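PDB 4LDG: protein with a SET domain within carboxy region from Cryptosporidium parvum, which probably acts as a histone H4 methyltransferase of the SET8 type, an activity expected of the SET domain in this carboxy-terminal part of the protein. Local coordinates for residues I126-C131 with D161-E166; I230-L235 with L243-K248. All coordinates share one frame; numbering follows the deposited sequence.

Contact 1. Residues I126-C131 with D161-E166; sequences IIYKYC and DDFVLE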
ATOM      1  N   ILE A 126      -9.511 -12.629   0.507  1.00 32.22           N
ATOM      2  CA  ILE A 126      -8.917 -13.357  -0.601  1.00 31.68           C
ATOM      3  C   ILE A 126      -8.225 -12.389  -1.552  1.00 31.17           C
ATOM      4  O   ILE A 126      -7.073 -12.590  -1.925  1.00 32.25           O
ATOM      5  CB  ILE A 126      -9.969 -14.250  -1.300  1.00 32.02           C
ATOM      6  CG1 ILE A 126     -10.252 -15.462  -0.390  1.00 32.16           C
ATOM      7  CG2 ILE A 126      -9.516 -14.680  -2.692  1.00 32.64           C
ATOM      8  CD1 ILE A 126     -11.600 -16.108  -0.593  1.00 32.97           C
ATOM      9  N   ILE A 127      -8.901 -11.320  -1.908  1.00 30.02           N
ATOM     10  CA  ILE A 127      -8.324 -10.313  -2.801  1.00 30.55           C
ATOM     11  C   ILE A 127      -7.099  -9.597  -2.201  1.00 29.51           C
ATOM     12  O   ILE A 127      -6.085  -9.420  -2.880  1.00 30.19           O
ATOM     13  CB  ILE A 127      -9.396  -9.271  -3.215  1.00 33.67           C
ATOM     14  CG1 ILE A 127     -10.553  -9.971  -3.952  1.00 34.37           C
ATOM     15  CG2 ILE A 127      -8.796  -8.166  -4.092  1.00 34.01           C
ATOM     16  CD1 ILE A 127     -10.139 -10.638  -5.256  1.00 36.51           C
ATOM     17  N   TYR A 128      -7.173  -9.206  -0.942  1.00 29.79           N
ATOM     18  CA  TYR A 128      -6.051  -8.546  -0.287  1.00 29.54           C
ATOM     19  C   TYR A 128      -4.806  -9.423  -0.236  1.00 30.79           C
ATOM     20  O   TYR A 128      -3.705  -9.007  -0.605  1.00 29.89           O
ATOM     21  CB  TYR A 128      -6.476  -8.136   1.141  1.00 29.49           C
ATOM     22  CG  TYR A 128      -7.539  -7.041   1.186  1.00 28.12           C
ATOM     23  CD1 TYR A 128      -7.653  -6.098   0.182  1.00 26.13           C
ATOM     24  CD2 TYR A 128      -8.407  -6.946   2.252  1.00 29.70           C
ATOM     25  CE1 TYR A 128      -8.586  -5.105   0.247  1.00 26.44           C
ATOM     26  CE2 TYR A 128      -9.371  -5.959   2.314  1.00 29.15           C
ATOM     27  CZ  TYR A 128      -9.439  -5.021   1.315  1.00 28.28           C
ATOM     28  OH  TYR A 128     -10.416  -4.019   1.369  1.00 30.16           O
ATOM     29  N   LYS A 129      -5.003 -10.650   0.207  1.00 31.71           N
ATOM     30  CA  LYS A 129      -3.948 -11.647   0.222  1.00 34.08           C
ATOM     31  C   LYS A 129      -3.328 -11.792  -1.160  1.00 34.10           C
ATOM     32  O   LYS A 129      -2.102 -11.788  -1.306  1.00 34.23           O
ATOM     33  CB  LYS A 129      -4.506 -12.982   0.711  1.00 35.56           C
ATOM     34  CG  LYS A 129      -3.469 -14.086   0.810  1.00 39.41           C
ATOM     35  CD  LYS A 129      -3.931 -15.257   1.671  1.00 42.27           C
ATOM     36  CE  LYS A 129      -2.948 -16.394   1.509  1.00 47.74           C
ATOM     37  NZ  LYS A 129      -3.068 -17.490   2.529  1.00 51.73           N
ATOM     38  N   TYR A 130      -4.164 -11.887  -2.187  1.00 33.11           N
ATOM     39  CA  TYR A 130      -3.633 -11.989  -3.537  1.00 33.47           C
ATOM     40  C   TYR A 130      -2.814 -10.757  -3.925  1.00 31.75           C
ATOM     41  O   TYR A 130      -1.762 -10.890  -4.528  1.00 31.46           O
ATOM     42  CB  TYR A 130      -4.756 -12.231  -4.551  1.00 34.83           C
ATOM     43  CG  TYR A 130      -4.260 -12.544  -5.951  1.00 36.83           C
ATOM     44  CD1 TYR A 130      -4.019 -13.868  -6.357  1.00 38.38           C
ATOM     45  CD2 TYR A 130      -4.038 -11.533  -6.862  1.00 38.95           C
ATOM     46  CE1 TYR A 130      -3.588 -14.164  -7.626  1.00 39.38           C
ATOM     47  CE2 TYR A 130      -3.583 -11.808  -8.140  1.00 42.86           C
ATOM     48  CZ  TYR A 130      -3.352 -13.127  -8.515  1.00 45.44           C
ATOM     49  OH  TYR A 130      -2.898 -13.388  -9.786  1.00 51.82           O
ATOM     50  N   CYS A 131      -3.311  -9.557  -3.636  1.00 32.09           N
ATOM     51  CA  CYS A 131      -2.558  -8.318  -3.985  1.00 33.13           C
ATOM     52  C   CYS A 131      -1.232  -8.217  -3.211  1.00 32.64           C
ATOM     53  O   CYS A 131      -0.195  -7.836  -3.756  1.00 31.81           O
ATOM     54  CB  CYS A 131      -3.385  -7.083  -3.706  1.00 33.84           C
ATOM     55  SG  CYS A 131      -4.923  -6.951  -4.631  1.00 35.41           S
ATOM     56  N   ASP A 161     -12.451   0.649  -0.492  1.00 36.04           N
ATOM     57  CA  ASP A 161     -12.018  -0.694  -0.123  1.00 38.50           C
ATOM     58  C   ASP A 161     -10.924  -1.328  -0.989  1.00 35.97           C
ATOM     59  O   ASP A 161     -10.460  -2.432  -0.659  1.00 34.42           O
ATOM     60  CB  ASP A 161     -13.207  -1.669   0.027  1.00 40.82           C
ATOM     61  CG  ASP A 161     -13.992  -1.434   1.295  1.00 45.51           C
ATOM     62  OD1 ASP A 161     -13.387  -1.017   2.303  1.00 47.91           O
ATOM     63  OD2 ASP A 161     -15.226  -1.655   1.296  1.00 50.41           O
ATOM     64  N   ASP A 162     -10.504  -0.656  -2.063  1.00 34.45           N
ATOM     65  CA  ASP A 162      -9.359  -1.136  -2.825  1.00 34.49           C
ATOM     66  C   ASP A 162      -8.174  -1.284  -1.892  1.00 33.96           C
ATOM     67  O   ASP A 162      -8.065  -0.563  -0.869  1.00 33.26           O
ATOM     68  CB  ASP A 162      -8.953  -0.194  -3.958  1.00 34.46           C
ATOM     69  CG  ASP A 162      -9.837  -0.319  -5.196  1.00 39.13           C
ATOM     70  OD1 ASP A 162     -10.794  -1.155  -5.229  1.00 40.75           O
ATOM     71  OD2 ASP A 162      -9.557   0.437  -6.165  1.00 42.35           O
ATOM     72  N   PHE A 163      -7.342  -2.271  -2.219  1.00 33.07           N
ATOM     73  CA  PHE A 163      -5.971  -2.383  -1.717  1.00 32.05           C
ATOM     74  C   PHE A 163      -5.224  -1.164  -2.223  1.00 33.09           C
ATOM     75  O   PHE A 163      -5.202  -0.923  -3.430  1.00 32.70           O
ATOM     76  CB  PHE A 163      -5.306  -3.664  -2.229  1.00 30.24           C
ATOM     77  CG  PHE A 163      -3.961  -3.951  -1.609  1.00 30.49           C
ATOM     78  CD1 PHE A 163      -3.867  -4.683  -0.437  1.00 30.56           C
ATOM     79  CD2 PHE A 163      -2.786  -3.503  -2.213  1.00 31.65           C
ATOM     80  CE1 PHE A 163      -2.629  -4.938   0.150  1.00 31.75           C
ATOM     81  CE2 PHE A 163      -1.538  -3.747  -1.643  1.00 31.51           C
ATOM     82  CZ  PHE A 163      -1.460  -4.449  -0.447  1.00 33.36           C
ATOM     83  N   VAL A 164      -4.591  -0.393  -1.327  1.00 33.81           N
ATOM     84  CA  VAL A 164      -3.813   0.771  -1.798  1.00 33.80           C
ATOM     85  C   VAL A 164      -2.324   0.432  -1.931  1.00 34.02           C
ATOM     86  O   VAL A 164      -1.767   0.391  -3.041  1.00 32.46           O
ATOM     87  CB  VAL A 164      -4.113   1.997  -0.921  1.00 36.39           C
ATOM     88  CG1 VAL A 164      -3.300   3.212  -1.340  1.00 38.41           C
ATOM     89  CG2 VAL A 164      -5.600   2.327  -1.000  1.00 36.58           C
ATOM     90  N   LEU A 165      -1.682   0.145  -0.805  1.00 34.71           N
ATOM     91  CA  LEU A 165      -0.239  -0.111  -0.782  1.00 33.66           C
ATOM     92  C   LEU A 165       0.058  -0.916   0.445  1.00 33.86           C
ATOM     93  O   LEU A 165      -0.659  -0.795   1.463  1.00 35.42           O
ATOM     94  CB  LEU A 165       0.541   1.200  -0.633  1.00 34.19           C
ATOM     95  CG  LEU A 165       0.621   2.190  -1.789  1.00 36.40           C
ATOM     96  CD1 LEU A 165       1.169   3.517  -1.269  1.00 37.35           C
ATOM     97  CD2 LEU A 165       1.478   1.666  -2.936  1.00 36.96           C
ATOM     98  N   GLU A 166       1.130  -1.693   0.404  1.00 32.76           N
ATOM     99  CA  GLU A 166       1.574  -2.363   1.613  1.00 34.09           C
ATOM    100  C   GLU A 166       2.475  -1.383   2.336  1.00 32.58           C
ATOM    101  O   GLU A 166       3.194  -0.644   1.695  1.00 30.89           O
ATOM    102  CB  GLU A 166       2.320  -3.662   1.309  1.00 34.46           C
ATOM    103  CG  GLU A 166       2.778  -4.392   2.565  1.00 37.17           C
ATOM    104  CD  GLU A 166       3.536  -5.680   2.315  1.00 39.98           C
ATOM    105  OE1 GLU A 166       3.631  -6.127   1.151  1.00 40.96           O
ATOM    106  OE2 GLU A 166       4.036  -6.259   3.307  1.00 41.16           O
TER
HETATM  107  O   HOH W   1     -11.888  -3.339   3.750  1.00 46.71           O
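Helix 121-134 packs here against strand 163-166, an outer strand of a three-stranded antiparallel sheet in the SET domain. One face of the helix, with Tyr128 and Cys131 one turn apart, meets the turn that leads into the strand and its first residue, Phe163. Tyr128 has CG anti to its carbonyl carbon (chi1 -68°), and its ring reaches the main chain of Asp161 with its far end. Its hydroxyl OH donates to the main-chain O of Asp161, 2.6 Å away. The bond meets a lone pair of the carbonyl, in the carbonyl plane, with a C=O...donor angle of 140°. A water donates to the same OH at 2.9 Å and to OD1 of Asp161 at 3.1 Å. The phenol oxygen thus gives one bond and receives one. Both partners lie in the plane of the ring, at its edge. Farther back along the ring, CD1 of Tyr128 lies 4.1 Å from CD1 of Phe163, at the edge of the Phe163 ring; the two side chains cross obliquely. Phe163 has CG anti to the backbone N (chi1 -172°), which places its ring beneath Cys131 CB. That CB sits over one face of the ring, 4.0 Å from the centroid and displaced toward the rim, a CH-pi contact. Cys131 SG makes an oblique sulfur-aromatic contact with the same ring, 5.0 Å from its centroid. Phe244 of strand 240-247 meets the rings of both Tyr128 and Phe163, and Ile105 packs on Cys131 from strand 105-106. The contact is mostly buried and apolar. Its direct polar link is the phenol bond, which ties the helix to the main chain just before the strand and gives the hydroxyl of this buried tyrosine a carbonyl partner, beside its water.

Contact 2. Residues I230-L235 with L243-K248; sequences IITKVL and LFFVSK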
ATOM      1  N   ILE A 230      -7.447   6.834   4.010  1.00 33.98           N
ATOM      2  CA  ILE A 230      -7.094   5.432   4.073  1.00 33.71           C
ATOM      3  C   ILE A 230      -6.979   4.980   5.520  1.00 35.21           C
ATOM      4  O   ILE A 230      -6.864   5.801   6.414  1.00 36.59           O
ATOM      5  CB  ILE A 230      -5.800   5.135   3.349  1.00 34.05           C
ATOM      6  CG1 ILE A 230      -4.621   5.842   4.014  1.00 35.05           C
ATOM      7  CG2 ILE A 230      -5.895   5.569   1.899  1.00 33.81           C
ATOM      8  CD1 ILE A 230      -3.318   5.578   3.285  1.00 34.95           C
ATOM      9  N   ILE A 231      -7.078   3.671   5.717  1.00 34.01           N
ATOM     10  CA  ILE A 231      -6.918   3.014   7.002  1.00 35.52           C
ATOM     11  C   ILE A 231      -6.048   1.766   6.828  1.00 33.94           C
ATOM     12  O   ILE A 231      -5.843   1.303   5.720  1.00 34.14           O
ATOM     13  CB  ILE A 231      -8.258   2.556   7.592  1.00 34.97           C
ATOM     14  CG1 ILE A 231      -9.008   1.635   6.633  1.00 37.62           C
ATOM     15  CG2 ILE A 231      -9.125   3.753   7.926  1.00 37.14           C
ATOM     16  CD1 ILE A 231     -10.249   1.003   7.269  1.00 38.44           C
ATOM     17  N   THR A 232      -5.583   1.199   7.925  1.00 35.89           N
ATOM     18  CA  THR A 232      -4.736   0.013   7.854  1.00 37.22           C
ATOM     19  C   THR A 232      -5.482  -1.273   8.188  1.00 36.17           C
ATOM     20  O   THR A 232      -6.528  -1.275   8.834  1.00 39.44           O
ATOM     21  CB  THR A 232      -3.520   0.145   8.777  1.00 39.19           C
ATOM     22  OG1 THR A 232      -3.958   0.596  10.053  1.00 40.16           O
ATOM     23  CG2 THR A 232      -2.528   1.135   8.203  1.00 40.24           C
ATOM     24  N   LYS A 233      -4.927  -2.363   7.693  1.00 34.77           N
ATOM     25  CA  LYS A 233      -5.396  -3.695   7.969  1.00 36.32           C
ATOM     26  C   LYS A 233      -4.167  -4.574   8.018  1.00 34.94           C
ATOM     27  O   LYS A 233      -3.108  -4.180   7.555  1.00 33.71           O
ATOM     28  CB  LYS A 233      -6.373  -4.157   6.885  1.00 38.04           C
ATOM     29  CG  LYS A 233      -7.742  -3.570   7.104  1.00 42.28           C
ATOM     30  CD  LYS A 233      -8.741  -4.038   6.070  1.00 51.69           C
ATOM     31  CE  LYS A 233     -10.137  -3.433   6.295  1.00 57.72           C
ATOM     32  NZ  LYS A 233     -10.525  -3.236   7.727  1.00 61.40           N
ATOM     33  N   VAL A 234      -4.299  -5.737   8.629  1.00 37.31           N
ATOM     34  CA  VAL A 234      -3.202  -6.695   8.704  1.00 40.13           C
ATOM     35  C   VAL A 234      -3.717  -8.057   8.256  1.00 39.22           C
ATOM     36  O   VAL A 234      -4.828  -8.422   8.590  1.00 40.93           O
ATOM     37  CB  VAL A 234      -2.601  -6.813  10.126  1.00 40.90           C
ATOM     38  CG1 VAL A 234      -1.585  -7.949  10.186  1.00 43.31           C
ATOM     39  CG2 VAL A 234      -1.900  -5.530  10.520  1.00 40.87           C
ATOM     40  N   LEU A 235      -2.908  -8.761   7.473  1.00 38.90           N
ATOM     41  CA  LEU A 235      -3.095 -10.174   7.208  1.00 40.62           C
ATOM     42  C   LEU A 235      -1.888 -10.916   7.714  1.00 39.95           C
ATOM     43  O   LEU A 235      -0.745 -10.539   7.411  1.00 36.72           O
ATOM     44  CB  LEU A 235      -3.208 -10.460   5.709  1.00 44.28           C
ATOM     45  CG  LEU A 235      -4.475 -10.023   4.962  1.00 48.52           C
ATOM     46  CD1 LEU A 235      -4.459 -10.592   3.550  1.00 51.12           C
ATOM     47  CD2 LEU A 235      -5.757 -10.428   5.680  1.00 49.61           C
ATOM     48  N   LEU A 243       1.204  -5.518   6.777  1.00 33.98           N
ATOM     49  CA  LEU A 243       0.411  -4.336   7.081  1.00 32.87           C
ATOM     50  C   LEU A 243       0.197  -3.561   5.788  1.00 30.77           C
ATOM     51  O   LEU A 243       1.163  -3.308   5.031  1.00 28.85           O
ATOM     52  CB  LEU A 243       1.155  -3.478   8.118  1.00 36.31           C
ATOM     53  CG  LEU A 243       0.608  -2.110   8.580  1.00 37.92           C
ATOM     54  CD1 LEU A 243      -0.678  -2.273   9.386  1.00 37.11           C
ATOM     55  CD2 LEU A 243       1.662  -1.388   9.406  1.00 38.07           C
ATOM     56  N   PHE A 244      -1.059  -3.171   5.545  1.00 28.14           N
ATOM     57  CA  PHE A 244      -1.419  -2.501   4.305  1.00 29.14           C
ATOM     58  C   PHE A 244      -2.537  -1.503   4.478  1.00 30.96           C
ATOM     59  O   PHE A 244      -3.321  -1.546   5.470  1.00 30.35           O
ATOM     60  CB  PHE A 244      -1.789  -3.511   3.176  1.00 28.81           C
ATOM     61  CG  PHE A 244      -3.012  -4.372   3.461  1.00 27.90           C
ATOM     62  CD1 PHE A 244      -4.237  -4.089   2.889  1.00 29.11           C
ATOM     63  CD2 PHE A 244      -2.925  -5.467   4.292  1.00 29.00           C
ATOM     64  CE1 PHE A 244      -5.351  -4.880   3.158  1.00 29.79           C
ATOM     65  CE2 PHE A 244      -4.028  -6.256   4.572  1.00 29.23           C
ATOM     66  CZ  PHE A 244      -5.240  -5.970   4.005  1.00 29.80           C
ATOM     67  N   PHE A 245      -2.603  -0.600   3.494  1.00 31.32           N
ATOM     68  CA  PHE A 245      -3.613   0.443   3.459  1.00 31.43           C
ATOM     69  C   PHE A 245      -4.749   0.050   2.533  1.00 31.54           C
ATOM     70  O   PHE A 245      -4.522  -0.549   1.480  1.00 30.74           O
ATOM     71  CB  PHE A 245      -2.988   1.707   2.929  1.00 33.61           C
ATOM     72  CG  PHE A 245      -2.007   2.338   3.866  1.00 34.98           C
ATOM     73  CD1 PHE A 245      -2.425   2.864   5.060  1.00 34.00           C
ATOM     74  CD2 PHE A 245      -0.665   2.452   3.513  1.00 37.12           C
ATOM     75  CE1 PHE A 245      -1.531   3.492   5.894  1.00 35.16           C
ATOM     76  CE2 PHE A 245       0.229   3.066   4.343  1.00 35.25           C
ATOM     77  CZ  PHE A 245      -0.208   3.588   5.534  1.00 36.09           C
ATOM     78  N   VAL A 246      -5.972   0.359   2.941  1.00 32.15           N
ATOM     79  CA  VAL A 246      -7.118   0.308   2.034  1.00 32.08           C
ATOM     80  C   VAL A 246      -7.834   1.637   2.102  1.00 31.79           C
ATOM     81  O   VAL A 246      -7.750   2.333   3.098  1.00 30.20           O
ATOM     82  CB  VAL A 246      -8.086  -0.831   2.372  1.00 35.37           C
ATOM     83  CG1 VAL A 246      -7.367  -2.166   2.292  1.00 36.52           C
ATOM     84  CG2 VAL A 246      -8.681  -0.671   3.743  1.00 36.36           C
ATOM     85  N   SER A 247      -8.515   2.004   1.026  1.00 32.72           N
ATOM     86  CA  SER A 247      -9.196   3.282   0.958  1.00 34.06           C
ATOM     87  C   SER A 247     -10.479   3.264   1.776  1.00 34.56           C
ATOM     88  O   SER A 247     -11.170   2.263   1.824  1.00 34.60           O
ATOM     89  CB  SER A 247      -9.528   3.604  -0.492  1.00 34.97           C
ATOM     90  OG  SER A 247     -10.332   2.570  -1.049  1.00 36.00           O
ATOM     91  N   LYS A 248     -10.810   4.394   2.390  1.00 35.85           N
ATOM     92  CA  LYS A 248     -12.040   4.518   3.158  1.00 37.55           C
ATOM     93  C   LYS A 248     -13.198   4.922   2.279  1.00 38.75           C
ATOM     94  O   LYS A 248     -14.354   4.856   2.689  1.00 38.86           O
ATOM     95  CB  LYS A 248     -11.907   5.604   4.201  1.00 40.22           C
ATOM     96  CG  LYS A 248     -10.757   5.426   5.157  1.00 41.31           C
ATOM     97  CD  LYS A 248     -10.819   6.538   6.193  1.00 44.21           C
ATOM     98  CE  LYS A 248     -12.125   6.487   6.950  1.00 44.16           C
ATOM     99  NZ  LYS A 248     -11.906   7.161   8.235  1.00 48.21           N
TER
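Ile231 O takes a hydrogen bond from Val246 N, 2.9 Å long and fairly straight at 163°, and also a CA-H...O contact from Phe245 CA at 3.3 Å. One N-H and one C-H therefore grip this carbonyl. Ile231 N returns a bond to Val246 O, closing a hydrogen-bonded antiparallel pair. Lys233 and Phe244 form the next such pair, also with two bonds. All four run nearly along their C=O axes, as befits the beta hairpin of strands 230-237 and 240-247. On the face with Thr232, Phe245 and Leu243, the ring of Phe245 takes Ile230 CD1 over one face, 3.7 Å from its centroid. Thr232 CG2 reaches CE1 of the same ring at 3.4 Å, the two side chains lying side by side. Leu243 CD1 packs against Val234 CG2. On the other face, Phe244 has CG in the crowded position between N and carbonyl carbon (chi1 63°), and Lys233 CB lies over its ring, 4.0 Å from the centroid. Ile231 CG1 meets Val246 CG2 at 3.7 Å. Beyond the strand end, CG of Lys248 touches Ile231 CG2, the two side chains crossing at about a right angle. Phe259 meets the Phe245 ring edge-to-face. The main chain supplies the polar pairing and sets the register, while the side chains add apolar packing on both faces of the hairpin.

Both contacts reach one sheet of the SET domain, in which strand 240-247 is the middle strand. Contact 2 pairs it with strand 230-237; contact 1 sets a helix on strand 163-166, its other neighbour. Probable hydrogen bonds from Val164 N to Phe245 O and from Phe245 N to Leu165 O, each 2.8 Å, join the two contacts directly. Contact 1 is the more buried, with no exposed residue touching; contact 2 is only partly buried, and Lys248 is exposed. Their chemistry differs accordingly. Repeated main-chain bonds pair the hairpin. Aromatic packing joins helix to strand, and one side-chain-to-main-chain bond ties the helix to the loop before it.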